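Inositol 2-dehydrogenase/D-chiro-inositol 3-dehydrogenase from Lactobacillus casei oxidises myo-inositol and D-chiro-inositol to the corresponding keto-inositols as an NAD-dependent dehydrogenase. Local coordinates of one contact, PDB 4MIN (chain A, 1.60 Å), residues G136-Y141 and L186-D191, beside the matching contact of the related inositol dehydrogenase from Lactobacillus casei, PDB 4MKX (chain B, 1.60 Å), residues G138-F143 and S196-D201. Structure 2 is superposed on structure 1 by the backbone atoms of these residues (RMSD 0.50 Å); each is numbered along its deposited sequence.

Structure 1 (4MIN); sequences GFMRRY and LIHEID. With NAD (nicotinamide-adenine-dinucleotide), chain C.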
loop_
_atom_site.group_PDB
_atom_site.type_symbol
_atom_site.label_atom_id
_atom_site.label_comp_id
_atom_site.label_asym_id
_atom_site.label_seq_id
_atom_site.Cartn_x
_atom_site.Cartn_y
_atom_site.Cartn_z
ATOM N N GLY A 136 -4.793 -26.169 -20.672
ATOM C CA GLY A 136 -4.422 -24.784 -20.519
ATOM C C GLY A 136 -4.951 -23.969 -19.357
ATOM O O GLY A 136 -5.345 -22.846 -19.536
ATOM N N PHE A 137 -4.907 -24.532 -18.169
ATOM C CA PHE A 137 -5.179 -23.765 -16.968
ATOM C C PHE A 137 -3.973 -22.915 -16.531
ATOM O O PHE A 137 -3.194 -23.328 -15.729
ATOM C CB PHE A 137 -5.668 -24.667 -15.850
ATOM C CG PHE A 137 -7.037 -25.250 -16.083
ATOM C CD1 PHE A 137 -8.123 -24.444 -16.229
ATOM C CD2 PHE A 137 -7.223 -26.597 -16.146
ATOM C CE1 PHE A 137 -9.352 -24.961 -16.431
ATOM C CE2 PHE A 137 -8.486 -27.105 -16.334
ATOM C CZ PHE A 137 -9.521 -26.292 -16.493
ATOM N N MET A 138 -3.896 -21.709 -17.058
ATOM C CA MET A 138 -2.719 -20.885 -16.890
ATOM C C MET A 138 -2.528 -20.198 -15.552
ATOM O O MET A 138 -1.472 -19.717 -15.299
ATOM C CB MET A 138 -2.633 -19.823 -17.971
ATOM C CG MET A 138 -3.461 -18.597 -17.714
ATOM S SD MET A 138 -5.218 -18.910 -17.793
ATOM C CE MET A 138 -5.802 -17.275 -17.369
ATOM N N ARG A 139 -3.569 -20.158 -14.730
ATOM C CA ARG A 139 -3.454 -19.500 -13.438
ATOM C C ARG A 139 -2.296 -20.045 -12.634
ATOM O O ARG A 139 -1.686 -19.351 -11.904
ATOM C CB ARG A 139 -4.719 -19.609 -12.594
ATOM C CG ARG A 139 -5.932 -18.850 -13.092
ATOM C CD ARG A 139 -5.826 -17.379 -12.883
ATOM N NE ARG A 139 -7.072 -16.665 -13.110
ATOM C CZ ARG A 139 -8.057 -16.557 -12.234
ATOM N NH1 ARG A 139 -7.975 -17.112 -11.048
ATOM N NH2 ARG A 139 -9.127 -15.884 -12.552
ATOM N N ARG A 140 -2.031 -21.326 -12.794
ATOM C CA ARG A 140 -1.030 -21.985 -12.010
ATOM C C ARG A 140 0.363 -21.430 -12.313
ATOM O O ARG A 140 1.266 -21.592 -11.552
ATOM C CB ARG A 140 -1.057 -23.493 -12.268
ATOM C CG ARG A 140 -2.304 -24.186 -11.819
ATOM C CD ARG A 140 -2.128 -25.698 -11.815
ATOM N NE ARG A 140 -3.383 -26.419 -11.714
ATOM C CZ ARG A 140 -3.471 -27.694 -11.414
ATOM N NH1 ARG A 140 -2.401 -28.372 -11.155
ATOM N NH2 ARG A 140 -4.636 -28.275 -11.342
ATOM N N TYR A 141 0.491 -20.770 -13.438
ATOM C CA TYR A 141 1.776 -20.291 -13.863
ATOM C C TYR A 141 1.967 -18.806 -13.616
ATOM O O TYR A 141 3.001 -18.266 -13.878
ATOM C CB TYR A 141 1.950 -20.575 -15.328
ATOM C CG TYR A 141 2.013 -22.051 -15.672
ATOM C CD1 TYR A 141 3.189 -22.711 -15.626
ATOM C CD2 TYR A 141 0.886 -22.747 -16.052
ATOM C CE1 TYR A 141 3.268 -24.014 -15.943
ATOM C CE2 TYR A 141 0.946 -24.083 -16.373
ATOM C CZ TYR A 141 2.143 -24.713 -16.317
ATOM O OH TYR A 141 2.303 -26.035 -16.623
ATOM N N LEU A 186 -15.394 -18.636 -13.836
ATOM C CA LEU A 186 -15.113 -19.362 -12.611
ATOM C C LEU A 186 -14.219 -20.598 -12.799
ATOM O O LEU A 186 -13.634 -21.062 -11.876
ATOM C CB LEU A 186 -16.408 -19.784 -11.909
ATOM C CG LEU A 186 -16.296 -20.385 -10.540
ATOM C CD1 LEU A 186 -15.806 -19.399 -9.583
ATOM C CD2 LEU A 186 -17.608 -20.945 -10.047
ATOM N N ILE A 187 -14.152 -21.087 -14.014
ATOM C CA ILE A 187 -13.411 -22.300 -14.304
ATOM C C ILE A 187 -11.962 -22.170 -13.873
ATOM O O ILE A 187 -11.340 -23.107 -13.485
ATOM C CB ILE A 187 -13.504 -22.686 -15.792
ATOM C CG1 ILE A 187 -13.041 -24.137 -16.013
ATOM C CG2 ILE A 187 -12.746 -21.726 -16.693
ATOM C CD1 ILE A 187 -13.926 -25.129 -15.403
ATOM N N HIS A 188 -11.465 -20.961 -13.925
ATOM C CA HIS A 188 -10.108 -20.710 -13.544
ATOM C C HIS A 188 -9.920 -20.899 -12.062
ATOM O O HIS A 188 -8.966 -21.474 -11.642
ATOM C CB HIS A 188 -9.698 -19.321 -13.977
ATOM C CG HIS A 188 -9.616 -19.179 -15.450
ATOM N ND1 HIS A 188 -8.591 -19.724 -16.183
ATOM C CD2 HIS A 188 -10.434 -18.580 -16.334
ATOM C CE1 HIS A 188 -8.775 -19.450 -17.454
ATOM N NE2 HIS A 188 -9.877 -18.746 -17.572
ATOM N N GLU A 189 -10.865 -20.420 -11.282
ATOM C CA GLU A 189 -10.827 -20.661 -9.869
ATOM C C GLU A 189 -11.083 -22.132 -9.543
ATOM O O GLU A 189 -10.552 -22.653 -8.611
ATOM C CB GLU A 189 -11.830 -19.771 -9.123
ATOM C CG GLU A 189 -11.440 -18.331 -8.943
ATOM C CD GLU A 189 -11.529 -17.468 -10.198
ATOM O OE1 GLU A 189 -12.325 -17.748 -11.075
ATOM O OE2 GLU A 189 -10.761 -16.505 -10.281
ATOM N N ILE A 190 -11.958 -22.745 -10.313
ATOM C CA ILE A 190 -12.264 -24.149 -10.112
ATOM C C ILE A 190 -11.013 -25.012 -10.257
ATOM O O ILE A 190 -10.791 -25.885 -9.466
ATOM C CB ILE A 190 -13.344 -24.602 -11.024
ATOM C CG1 ILE A 190 -14.684 -24.164 -10.471
ATOM C CG2 ILE A 190 -13.264 -26.088 -11.201
ATOM C CD1 ILE A 190 -15.789 -24.289 -11.450
ATOM N N ASP A 191 -10.167 -24.707 -11.221
ATOM C CA ASP A 191 -8.918 -25.433 -11.302
ATOM C C ASP A 191 -7.925 -25.044 -10.219
ATOM O O ASP A 191 -7.238 -25.866 -9.685
ATOM C CB ASP A 191 -8.263 -25.267 -12.665
ATOM C CG ASP A 191 -6.920 -25.915 -12.741
ATOM O OD1 ASP A 191 -6.856 -27.125 -12.899
ATOM O OD2 ASP A 191 -5.933 -25.186 -12.605
HETATM P PA NAD C . -12.639 -18.745 -31.456
HETATM O O1A NAD C . -14.036 -18.758 -31.740
HETATM O O2A NAD C . -12.093 -17.480 -31.750
HETATM O O5B NAD C . -11.763 -19.726 -32.232
HETATM C C5B NAD C . -11.713 -21.080 -32.549
HETATM C C4B NAD C . -11.281 -21.052 -34.009
HETATM O O4B NAD C . -11.972 -22.348 -33.902
HETATM C C3B NAD C . -12.027 -20.735 -35.317
HETATM O O3B NAD C . -11.280 -20.643 -36.354
HETATM C C2B NAD C . -13.042 -21.845 -35.224
HETATM O O2B NAD C . -13.589 -21.972 -36.491
HETATM C C1B NAD C . -12.033 -22.972 -35.180
HETATM N N9A NAD C . -12.724 -24.290 -35.068
HETATM C C8A NAD C . -13.864 -24.491 -34.497
HETATM N N7A NAD C . -14.156 -25.758 -34.468
HETATM C C5A NAD C . -13.162 -26.386 -35.013
HETATM C C6A NAD C . -12.923 -27.674 -35.259
HETATM N N6A NAD C . -13.783 -28.563 -34.922
HETATM N N1A NAD C . -11.811 -28.092 -35.816
HETATM C C2A NAD C . -10.921 -27.185 -36.190
HETATM N N3A NAD C . -11.171 -25.858 -35.949
HETATM C C4A NAD C . -12.291 -25.483 -35.369
HETATM O O3 NAD C . -12.506 -18.939 -29.949
HETATM P PN NAD C . -11.243 -18.645 -29.015
HETATM O O1N NAD C . -11.482 -17.541 -28.137
HETATM O O2N NAD C . -10.087 -18.606 -29.821
HETATM O O5D NAD C . -11.203 -19.878 -28.190
HETATM C C5D NAD C . -10.455 -21.050 -28.491
HETATM C C4D NAD C . -10.654 -22.171 -27.461
HETATM O O4D NAD C . -10.102 -21.073 -26.626
HETATM C C3D NAD C . -11.726 -22.411 -26.383
HETATM O O3D NAD C . -11.711 -23.641 -25.793
HETATM C C2D NAD C . -11.473 -21.145 -25.589
HETATM O O2D NAD C . -12.110 -21.398 -24.421
HETATM C C1D NAD C . -10.040 -21.409 -25.293
HETATM N N1N NAD C . -9.503 -20.251 -24.492
HETATM C C2N NAD C . -8.759 -20.316 -23.318
HETATM C C3N NAD C . -8.278 -19.175 -22.670
HETATM C C7N NAD C . -7.586 -19.253 -21.427
HETATM O O7N NAD C . -7.543 -18.297 -20.681
HETATM N N7N NAD C . -7.229 -20.449 -21.075
HETATM C C4N NAD C . -8.580 -17.947 -23.225
HETATM C C5N NAD C . -9.274 -17.863 -24.421
HETATM C C6N NAD C . -9.711 -19.030 -25.020
HETATM O O HOH W 1 -6.262 -21.313 -15.220
#
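Glu189 OE2 is gripped by both terminal nitrogens of Arg139, with NH2 at 2.9 Å and NH1 at 3.0 Å from it. The oxygen lies in the guanidinium plane, yet both N-H groups come from the same face of the carboxylate, whose plane is turned 69° to that of the guanidinium. Glu189 OE1 is held by His167, and Arg139 NH1 also pairs with Glu192. The CB of His188 sits over the guanidinium face. Arg140 holds Asp191 side-on, its NE bonded to OD2 at 3.0 Å and its NH2 to OD1 at 2.9 Å. Asp191 swings CG away from its own N (chi1 175°), which lays its carboxylate on the Phe137 ring, while Ile187 CG1 meets Phe137 CE1 at 3.8 Å. Water 1 links Arg139 N to His188 ND1. Met138 SD lies 3.6 Å from His188 CE1, beside the NAD carboxamide. The contact thus joins the loop after strand 133-135, the last of the Rossmann sheet, to helix 180-197 of the C-terminal domain, next to the cofactor's nicotinamide end.

What differs
Both structures join the same loop to the same helix through arginine–carboxylate salt bridges, with CA atoms that coincide within the error. Phe137(A), Met138(A), Arg140(A) and Asp191(A) keep their places in Phe139(B), Met140(B), Arg142(B) and Asp201(B), and the bridging water stays too. The main exchange is Glu189(A) against Asp199(B). The CB atoms stand 0.9 Å apart after superposition, and OD1 of Asp199(B) falls 0.7 Å apart from CD of Glu189(A), so the shorter side chain brings an oxygen to where the longer one has its carboxylate carbon. The salt bridge is kept, Arg139(A) NH2 to Glu189(A) OE2 at 2.9 Å matching Arg141(B) NH1 to Asp199(B) OD1 at 2.8 Å. Ile187(A) and Ile197(B) are modelled in different rotamers, chi1 -165° against -70°, with CD1 atoms 2.4 Å apart; CG2 of Ile197(B) lies near the place of CG1 of Ile187(A), those of its CG2 and CD1 are left, and the touch on Phe137(A) or Phe139(B) persists. At Leu186(A) / Ser196(B), both buried, CG, CD1 and CD2 of the leucine have no counterpart in the serine, nor OG of the serine in the leucine; CZ of Tyr141(A) and CZ of Phe143(B) fall 0.5 Å apart. NAD touches Gly136(A), Met138(A) and His188(A), with no ligand modelled there in structure 2. Gly138(B) O comes within 3.6 Å of His198(B) CE1, whereas Gly136(A) O and His188(A) CE1 are 5.3 Å apart.

Structure 2 (4MKX); sequences GFMRRF and SIHDID.
Asp199 OD1 accepts a hydrogen bond from Arg141 NH1 at 2.8 Å and is also hydrogen-bonded to the hydroxyl of Ser167. The arginine reaches this oxygen from above the carboxylate, whose plane is turned 72° to that of the guanidinium. Ser169 OG bonds both Asp199 OD2 and Arg141 NH2, so the salt bridge is tied to neighbouring serines at both of its ends. The CB of His198 sits over the guanidinium face. Arg142 holds Asp201 side-on, its NE bonded to OD2 at 2.9 Å and its NH2 to OD1 at 2.8 Å. The Asp201 carboxylate stacks on the Phe139 ring, brought there by a chi1 of -174° that turns CG away from the residue's own N, while Ile197 CG2 meets Phe139 CE1 at 3.5 Å. Water 2 links Arg141 N to His198 ND1. Met140 SD lies 3.5 Å from His198 CE1, and Gly138 O approaches the same carbon, His198 CE1, to 3.6 Å near the plane of the imidazole. In this apo dehydrogenase of the Gfo/Idh/MocA family, the histidine is thus flanked by the glycine carbonyl, the methionine sulfur and the water.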
loop_
_atom_site.group_PDB
_atom_site.type_symbol
_atom_site.label_atom_id
_atom_site.label_comp_id
_atom_site.label_asym_id
_atom_site.label_seq_id
_atom_site.Cartn_x
_atom_site.Cartn_y
_atom_site.Cartn_z
ATOM N N GLY B 138 -4.920 -25.507 -20.744
ATOM C CA GLY B 138 -4.500 -24.125 -20.511
ATOM C C GLY B 138 -4.952 -23.456 -19.218
ATOM O O GLY B 138 -5.481 -22.342 -19.244
ATOM N N PHE B 139 -4.739 -24.108 -18.083
ATOM C CA PHE B 139 -5.004 -23.458 -16.795
ATOM C C PHE B 139 -3.821 -22.556 -16.429
ATOM O O PHE B 139 -2.950 -22.932 -15.635
ATOM C CB PHE B 139 -5.272 -24.512 -15.714
ATOM C CG PHE B 139 -6.593 -25.220 -15.880
ATOM C CD1 PHE B 139 -7.760 -24.493 -16.030
ATOM C CD2 PHE B 139 -6.657 -26.609 -15.923
ATOM C CE1 PHE B 139 -8.985 -25.132 -16.196
ATOM C CE2 PHE B 139 -7.876 -27.258 -16.088
ATOM C CZ PHE B 139 -9.040 -26.515 -16.225
ATOM N N MET B 140 -3.785 -21.361 -17.019
ATOM C CA MET B 140 -2.577 -20.547 -16.964
ATOM C C MET B 140 -2.275 -19.970 -15.584
ATOM O O MET B 140 -1.135 -19.600 -15.316
ATOM C CB MET B 140 -2.598 -19.436 -18.022
ATOM C CG MET B 140 -3.467 -18.224 -17.702
ATOM S SD MET B 140 -5.229 -18.598 -17.735
ATOM C CE MET B 140 -5.929 -16.980 -17.481
ATOM N N ARG B 141 -3.261 -19.911 -14.698
ATOM C CA ARG B 141 -2.992 -19.350 -13.374
ATOM C C ARG B 141 -1.975 -20.194 -12.616
ATOM O O ARG B 141 -1.234 -19.686 -11.784
ATOM C CB ARG B 141 -4.278 -19.204 -12.570
ATOM C CG ARG B 141 -5.250 -18.230 -13.203
ATOM C CD ARG B 141 -6.351 -17.912 -12.231
ATOM N NE ARG B 141 -7.456 -17.248 -12.901
ATOM C CZ ARG B 141 -8.613 -16.970 -12.308
ATOM N NH1 ARG B 141 -8.793 -17.289 -11.036
ATOM N NH2 ARG B 141 -9.585 -16.388 -13.003
ATOM N N ARG B 142 -1.884 -21.478 -12.954
ATOM C CA ARG B 142 -0.860 -22.312 -12.344
ATOM C C ARG B 142 0.551 -21.873 -12.712
ATOM O O ARG B 142 1.509 -22.274 -12.052
ATOM C CB ARG B 142 -1.049 -23.779 -12.728
ATOM C CG ARG B 142 -2.370 -24.361 -12.255
ATOM C CD ARG B 142 -2.288 -25.857 -12.335
ATOM N NE ARG B 142 -3.567 -26.507 -12.101
ATOM C CZ ARG B 142 -3.671 -27.787 -11.778
ATOM N NH1 ARG B 142 -2.568 -28.510 -11.656
ATOM N NH2 ARG B 142 -4.861 -28.334 -11.567
ATOM N N PHE B 143 0.687 -21.055 -13.758
ATOM C CA PHE B 143 2.003 -20.564 -14.170
ATOM C C PHE B 143 2.252 -19.107 -13.836
ATOM O O PHE B 143 3.322 -18.576 -14.115
ATOM C CB PHE B 143 2.197 -20.794 -15.669
ATOM C CG PHE B 143 2.265 -22.239 -16.026
ATOM C CD1 PHE B 143 1.108 -22.950 -16.288
ATOM C CD2 PHE B 143 3.486 -22.894 -16.060
ATOM C CE1 PHE B 143 1.166 -24.294 -16.603
ATOM C CE2 PHE B 143 3.546 -24.238 -16.371
ATOM C CZ PHE B 143 2.385 -24.930 -16.638
ATOM N N SER B 196 -15.705 -19.096 -14.284
ATOM C CA SER B 196 -15.277 -19.673 -13.015
ATOM C C SER B 196 -14.434 -20.935 -13.118
ATOM O O SER B 196 -13.993 -21.451 -12.095
ATOM C CB SER B 196 -16.495 -19.970 -12.140
ATOM O OG SER B 196 -17.266 -18.797 -11.959
ATOM N N ILE B 197 -14.233 -21.448 -14.331
ATOM C CA ILE B 197 -13.451 -22.662 -14.490
ATOM C C ILE B 197 -12.036 -22.511 -13.934
ATOM O O ILE B 197 -11.533 -23.422 -13.286
ATOM C CB ILE B 197 -13.414 -23.149 -15.962
ATOM C CG1 ILE B 197 -14.791 -23.671 -16.357
ATOM C CG2 ILE B 197 -12.418 -24.286 -16.128
ATOM C CD1 ILE B 197 -14.780 -24.612 -17.557
ATOM N N HIS B 198 -11.402 -21.357 -14.150
ATOM C CA HIS B 198 -10.068 -21.155 -13.607
ATOM C C HIS B 198 -10.091 -21.106 -12.087
ATOM O O HIS B 198 -9.139 -21.541 -11.431
ATOM C CB HIS B 198 -9.435 -19.871 -14.130
ATOM C CG HIS B 198 -9.104 -19.896 -15.587
ATOM N ND1 HIS B 198 -8.182 -20.766 -16.127
ATOM C CD2 HIS B 198 -9.555 -19.136 -16.614
ATOM C CE1 HIS B 198 -8.091 -20.554 -17.428
ATOM N NE2 HIS B 198 -8.905 -19.560 -17.747
ATOM N N ASP B 199 -11.167 -20.568 -11.521
ATOM C CA ASP B 199 -11.302 -20.516 -10.072
ATOM C C ASP B 199 -11.497 -21.908 -9.478
ATOM O O ASP B 199 -10.911 -22.237 -8.448
ATOM C CB ASP B 199 -12.464 -19.602 -9.685
ATOM C CG ASP B 199 -12.210 -18.156 -10.051
ATOM O OD1 ASP B 199 -11.167 -17.608 -9.634
ATOM O OD2 ASP B 199 -13.049 -17.566 -10.758
ATOM N N ILE B 200 -12.310 -22.724 -10.140
ATOM C CA ILE B 200 -12.478 -24.111 -9.728
ATOM C C ILE B 200 -11.133 -24.827 -9.740
ATOM O O ILE B 200 -10.760 -25.488 -8.771
ATOM C CB ILE B 200 -13.513 -24.826 -10.608
ATOM C CG1 ILE B 200 -14.916 -24.290 -10.290
ATOM C CG2 ILE B 200 -13.482 -26.333 -10.368
ATOM C CD1 ILE B 200 -15.912 -24.540 -11.391
ATOM N N ASP B 201 -10.371 -24.663 -10.817
ATOM C CA ASP B 201 -9.064 -25.285 -10.864
ATOM C C ASP B 201 -8.115 -24.799 -9.768
ATOM O O ASP B 201 -7.374 -25.585 -9.169
ATOM C CB ASP B 201 -8.438 -25.073 -12.234
ATOM C CG ASP B 201 -7.143 -25.822 -12.380
ATOM O OD1 ASP B 201 -7.191 -27.079 -12.435
ATOM O OD2 ASP B 201 -6.078 -25.161 -12.413
HETATM O O HOH W 2 -5.878 -21.256 -14.546
#